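Local coordinates for putative uncharacterized protein PH0242 (Pyrococcus horikoshii, PDB 3VU1) that is the C-terminal globular domain of AglB, an archaeal oligosaccharyltransferase, carrying a bound calcium ion, at residues A[65-77]-A[210-224]. Numbering follows the deposited sequence.
Sequences ALFLARDGNISEV and TSNFVKLAFGIPTSS. With CA (calcium ion), chain C.
Four donors grip the carboxylate of Asp71, two on each oxygen. Asp71 OD1 accepts from Thr210 OG1 at 2.7 Å, above the carboxylate plane, and from the backbone N of Ser224 on its syn lone pair. Asp71 OD2 takes the Ser223 hydroxyl on its syn lone pair, Ser223 OG lying 2.7 Å away. The salt bridge from Lys215 NZ to Asp71 OD2, 2.9 Å long, arrives from well above the plane. With CG anti to the backbone N (chi1 -178°), Asp71 extends between the two ends of segment 210-224 and ties them together. Lys215 bends at its last torsion, and NZ also bonds Thr210 O and Asn212 OD1. This network probably favours a charged pair in a buried setting.

Asn212 works from the start of helix 212-218. Asn212 ND2 donates to Phe67 O at 2.9 Å and more weakly to Ser75 OG. With OD1 accepting from Lys215 NZ, the orientation of the amide is set. Its CB lies over one face of the Phe67 ring, and Leu216 CD1 meets Phe67 CZ at 3.8 Å.

The first turn of helix 212-218, with Ser211 at the N-cap position, faces the end of helix 60-69. Asn212 N bonds Arg70 O at 2.8 Å, and Phe213 N bonds Leu68 O at 2.8 Å. The axes of segments 65-69 and 212-218 run 69° apart in direction and pass 8.2 Å from each other at the closest.

Beyond Asp71 the chain leads to Glu76, which binds calcium with Ala285, His319 and Glu322. Phe228 of helix 228-235 packs against Asp71 and Asn212, while Leu68 touches Ile100 of helix 97-103 and Phe87 and Ile89 of strand 86-90.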
loop_
_atom_site.group_PDB
_atom_site.type_symbol
_atom_site.label_atom_id
_atom_site.label_comp_id
_atom_site.label_asym_id
_atom_site.label_seq_id
_atom_site.Cartn_x
_atom_site.Cartn_y
_atom_site.Cartn_z
ATOM N N ALA A 65 9.119 -4.218 -0.706
ATOM C CA ALA A 65 10.076 -3.474 0.090
ATOM C C ALA A 65 10.084 -2.047 -0.413
ATOM O O ALA A 65 10.305 -1.123 0.376
ATOM C CB ALA A 65 11.468 -4.083 0.039
ATOM N N LEU A 66 9.823 -1.871 -1.713
ATOM C CA LEU A 66 9.871 -0.556 -2.317
ATOM C C LEU A 66 8.767 0.256 -1.644
ATOM O O LEU A 66 8.994 1.358 -1.148
ATOM C CB LEU A 66 9.659 -0.620 -3.836
ATOM C CG LEU A 66 9.725 0.726 -4.604
ATOM C CD1 LEU A 66 10.959 1.578 -4.275
ATOM C CD2 LEU A 66 9.656 0.516 -6.105
ATOM N N PHE A 67 7.573 -0.321 -1.597
ATOM C CA PHE A 67 6.484 0.275 -0.831
ATOM C C PHE A 67 6.857 0.606 0.614
ATOM O O PHE A 67 6.688 1.738 1.029
ATOM C CB PHE A 67 5.268 -0.641 -0.854
ATOM C CG PHE A 67 4.133 -0.142 -0.044
ATOM C CD1 PHE A 67 3.541 1.090 -0.336
ATOM C CD2 PHE A 67 3.644 -0.899 1.028
ATOM C CE1 PHE A 67 2.490 1.560 0.430
ATOM C CE2 PHE A 67 2.578 -0.428 1.798
ATOM C CZ PHE A 67 2.006 0.809 1.500
ATOM N N LEU A 68 7.375 -0.365 1.368
ATOM C CA LEU A 68 7.501 -0.221 2.826
ATOM C C LEU A 68 8.597 0.727 3.268
ATOM O O LEU A 68 8.415 1.459 4.227
ATOM C CB LEU A 68 7.676 -1.579 3.510
ATOM C CG LEU A 68 6.449 -2.509 3.461
ATOM C CD1 LEU A 68 6.763 -3.968 3.778
ATOM C CD2 LEU A 68 5.346 -2.016 4.366
ATOM N N ALA A 69 9.727 0.701 2.566
ATOM C CA ALA A 69 10.936 1.391 2.992
ATOM C C ALA A 69 10.971 2.816 2.452
ATOM O O ALA A 69 11.853 3.586 2.788
ATOM C CB ALA A 69 12.181 0.620 2.536
ATOM N N ARG A 70 10.034 3.182 1.598
ATOM C CA ARG A 70 10.158 4.482 0.970
ATOM C C ARG A 70 8.993 5.391 1.200
ATOM O O ARG A 70 8.047 5.046 1.889
ATOM C CB ARG A 70 10.412 4.345 -0.512
ATOM C CG ARG A 70 11.569 3.453 -0.779
ATOM C CD ARG A 70 12.919 4.136 -0.613
ATOM N NE ARG A 70 13.632 3.693 -1.806
ATOM C CZ ARG A 70 14.267 4.475 -2.660
ATOM N NH1 ARG A 70 14.400 5.758 -2.408
ATOM N NH2 ARG A 70 14.819 3.925 -3.739
ATOM N N ASP A 71 9.079 6.565 0.597
ATOM C CA ASP A 71 8.213 7.669 0.913
ATOM C C ASP A 71 7.989 8.344 -0.414
ATOM O O ASP A 71 8.820 8.227 -1.312
ATOM C CB ASP A 71 8.951 8.605 1.867
ATOM C CG ASP A 71 8.109 9.796 2.301
ATOM O OD1 ASP A 71 8.727 10.815 2.732
ATOM O OD2 ASP A 71 6.853 9.706 2.211
ATOM N N GLY A 72 6.850 9.014 -0.549
ATOM C CA GLY A 72 6.599 9.868 -1.693
ATOM C C GLY A 72 6.432 9.140 -2.994
ATOM O O GLY A 72 5.930 8.026 -3.022
ATOM N N ASN A 73 6.860 9.777 -4.078
ATOM C CA ASN A 73 6.550 9.294 -5.424
ATOM C C ASN A 73 7.063 7.912 -5.708
ATOM O O ASN A 73 6.316 7.087 -6.229
ATOM C CB ASN A 73 7.087 10.248 -6.493
ATOM C CG ASN A 73 6.174 11.422 -6.726
ATOM O OD1 ASN A 73 4.973 11.358 -6.468
ATOM N ND2 ASN A 73 6.736 12.501 -7.220
ATOM N N ILE A 74 8.334 7.671 -5.371
ATOM C CA ILE A 74 8.964 6.422 -5.708
ATOM C C ILE A 74 8.326 5.237 -4.995
ATOM O O ILE A 74 8.461 4.100 -5.464
ATOM C CB ILE A 74 10.481 6.435 -5.456
ATOM C CG1 ILE A 74 11.198 5.570 -6.496
ATOM C CG2 ILE A 74 10.840 5.971 -4.046
ATOM C CD1 ILE A 74 12.671 5.899 -6.528
ATOM N N SER A 75 7.629 5.496 -3.884
ATOM C CA SER A 75 7.051 4.407 -3.097
ATOM C C SER A 75 5.696 3.968 -3.639
ATOM O O SER A 75 5.080 3.022 -3.120
ATOM C CB SER A 75 6.952 4.800 -1.638
ATOM O OG SER A 75 5.788 5.575 -1.428
ATOM N N GLU A 76 5.252 4.644 -4.695
ATOM C CA GLU A 76 3.929 4.390 -5.261
ATOM C C GLU A 76 3.936 3.221 -6.234
ATOM O O GLU A 76 3.956 3.342 -7.439
ATOM C CB GLU A 76 3.313 5.637 -5.885
ATOM C CG GLU A 76 2.718 6.602 -4.864
ATOM C CD GLU A 76 1.799 7.646 -5.497
ATOM O OE1 GLU A 76 1.042 7.307 -6.453
ATOM O OE2 GLU A 76 1.818 8.813 -5.028
ATOM N N VAL A 77 3.860 2.063 -5.653
ATOM C CA VAL A 77 3.868 0.842 -6.379
ATOM C C VAL A 77 2.459 0.491 -6.900
ATOM O O VAL A 77 1.447 0.819 -6.273
ATOM C CB VAL A 77 4.459 -0.182 -5.410
ATOM C CG1 VAL A 77 3.736 -1.514 -5.473
ATOM C CG2 VAL A 77 5.957 -0.239 -5.639
ATOM N N THR A 210 11.053 8.525 7.064
ATOM C CA THR A 210 9.691 8.792 6.593
ATOM C C THR A 210 9.101 7.670 5.736
ATOM O O THR A 210 8.164 7.892 4.974
ATOM C CB THR A 210 9.603 10.134 5.840
ATOM O OG1 THR A 210 10.502 10.133 4.713
ATOM C CG2 THR A 210 9.941 11.303 6.788
ATOM N N SER A 211 9.648 6.467 5.874
ATOM C CA SER A 211 9.194 5.296 5.122
ATOM C C SER A 211 7.726 5.034 5.401
ATOM O O SER A 211 7.241 5.307 6.507
ATOM C CB SER A 211 10.012 4.063 5.547
ATOM O OG SER A 211 9.858 3.808 6.947
ATOM N N ASN A 212 7.030 4.465 4.424
ATOM C CA ASN A 212 5.652 4.055 4.597
ATOM C C ASN A 212 5.404 3.066 5.747
ATOM O O ASN A 212 4.343 3.096 6.370
ATOM C CB ASN A 212 5.135 3.480 3.296
ATOM C CG ASN A 212 4.972 4.536 2.212
ATOM O OD1 ASN A 212 4.749 5.706 2.495
ATOM N ND2 ASN A 212 5.114 4.125 0.961
ATOM N N PHE A 213 6.353 2.169 6.024
ATOM C CA PHE A 213 6.178 1.254 7.141
ATOM C C PHE A 213 6.051 2.004 8.477
ATOM O O PHE A 213 5.174 1.704 9.281
ATOM C CB PHE A 213 7.337 0.281 7.228
ATOM C CG PHE A 213 7.312 -0.580 8.466
ATOM C CD1 PHE A 213 8.256 -0.404 9.473
ATOM C CD2 PHE A 213 6.365 -1.562 8.624
ATOM C CE1 PHE A 213 8.256 -1.195 10.620
ATOM C CE2 PHE A 213 6.353 -2.370 9.768
ATOM C CZ PHE A 213 7.292 -2.188 10.766
ATOM N N VAL A 214 6.948 2.960 8.705
ATOM C CA VAL A 214 6.915 3.790 9.891
ATOM C C VAL A 214 5.551 4.477 10.019
ATOM O O VAL A 214 4.983 4.494 11.106
ATOM C CB VAL A 214 8.058 4.826 9.857
ATOM C CG1 VAL A 214 7.792 5.938 10.842
ATOM C CG2 VAL A 214 9.395 4.172 10.174
ATOM N N LYS A 215 5.011 5.007 8.913
ATOM C CA LYS A 215 3.707 5.658 8.926
ATOM C C LYS A 215 2.602 4.692 9.310
ATOM O O LYS A 215 1.794 5.000 10.172
ATOM C CB LYS A 215 3.334 6.259 7.561
ATOM C CG LYS A 215 4.225 7.343 6.971
ATOM C CD LYS A 215 3.570 7.838 5.668
ATOM C CE LYS A 215 4.482 8.731 4.838
ATOM N NZ LYS A 215 5.616 8.027 4.155
ATOM N N LEU A 216 2.545 3.543 8.646
ATOM C CA LEU A 216 1.422 2.624 8.801
ATOM C C LEU A 216 1.538 1.697 10.011
ATOM O O LEU A 216 0.521 1.242 10.522
ATOM C CB LEU A 216 1.228 1.775 7.541
ATOM C CG LEU A 216 0.895 2.476 6.206
ATOM C CD1 LEU A 216 1.010 1.489 5.051
ATOM C CD2 LEU A 216 -0.469 3.157 6.197
ATOM N N ALA A 217 2.763 1.398 10.445
ATOM C CA ALA A 217 2.977 0.578 11.647
ATOM C C ALA A 217 2.674 1.358 12.936
ATOM O O ALA A 217 2.143 0.801 13.892
ATOM C CB ALA A 217 4.403 0.037 11.695
ATOM N N PHE A 218 3.012 2.643 12.948
ATOM C CA PHE A 218 3.026 3.386 14.178
ATOM C C PHE A 218 2.160 4.621 14.130
ATOM O O PHE A 218 2.298 5.466 14.979
ATOM C CB PHE A 218 4.464 3.758 14.518
ATOM C CG PHE A 218 5.410 2.588 14.458
ATOM C CD1 PHE A 218 6.467 2.573 13.554
ATOM C CD2 PHE A 218 5.225 1.471 15.293
ATOM C CE1 PHE A 218 7.331 1.473 13.483
ATOM C CE2 PHE A 218 6.089 0.372 15.228
ATOM C CZ PHE A 218 7.139 0.368 14.313
ATOM N N GLY A 219 1.252 4.724 13.161
ATOM C CA GLY A 219 0.536 5.979 12.900
ATOM C C GLY A 219 1.384 7.240 13.082
ATOM O O GLY A 219 1.055 8.087 13.912
ATOM N N ILE A 220 2.496 7.349 12.351
ATOM C CA ILE A 220 3.278 8.587 12.291
ATOM C C ILE A 220 2.911 9.320 10.993
ATOM O O ILE A 220 3.244 8.873 9.898
ATOM C CB ILE A 220 4.806 8.329 12.273
ATOM C CG1 ILE A 220 5.264 7.429 13.413
ATOM C CG2 ILE A 220 5.593 9.631 12.270
ATOM C CD1 ILE A 220 4.801 7.823 14.789
ATOM N N PRO A 221 2.232 10.463 11.095
ATOM C CA PRO A 221 1.854 11.077 9.825
ATOM C C PRO A 221 2.953 11.971 9.230
ATOM O O PRO A 221 2.693 13.101 8.883
ATOM C CB PRO A 221 0.618 11.907 10.205
ATOM C CG PRO A 221 0.836 12.264 11.641
ATOM C CD PRO A 221 1.761 11.241 12.254
ATOM N N THR A 222 4.177 11.494 9.114
ATOM C CA THR A 222 5.181 12.326 8.478
ATOM C C THR A 222 5.615 11.784 7.138
ATOM O O THR A 222 5.646 10.567 6.901
ATOM C CB THR A 222 6.462 12.468 9.302
ATOM O OG1 THR A 222 6.918 11.157 9.699
ATOM C CG2 THR A 222 6.235 13.411 10.491
ATOM N N SER A 223 6.000 12.733 6.298
ATOM C CA SER A 223 6.520 12.496 4.985
ATOM C C SER A 223 7.464 13.655 4.677
ATOM O O SER A 223 7.239 14.771 5.105
ATOM C CB SER A 223 5.363 12.461 4.003
ATOM O OG SER A 223 5.800 12.151 2.716
ATOM N N SER A 224 8.547 13.383 3.972
ATOM C CA SER A 224 9.344 14.456 3.399
ATOM C C SER A 224 8.543 15.236 2.336
ATOM O O SER A 224 8.951 16.307 1.912
ATOM C CB SER A 224 10.621 13.886 2.791
ATOM O OG SER A 224 11.317 13.102 3.755
HETATM CA CA CA C . -0.482 9.317 -5.909
#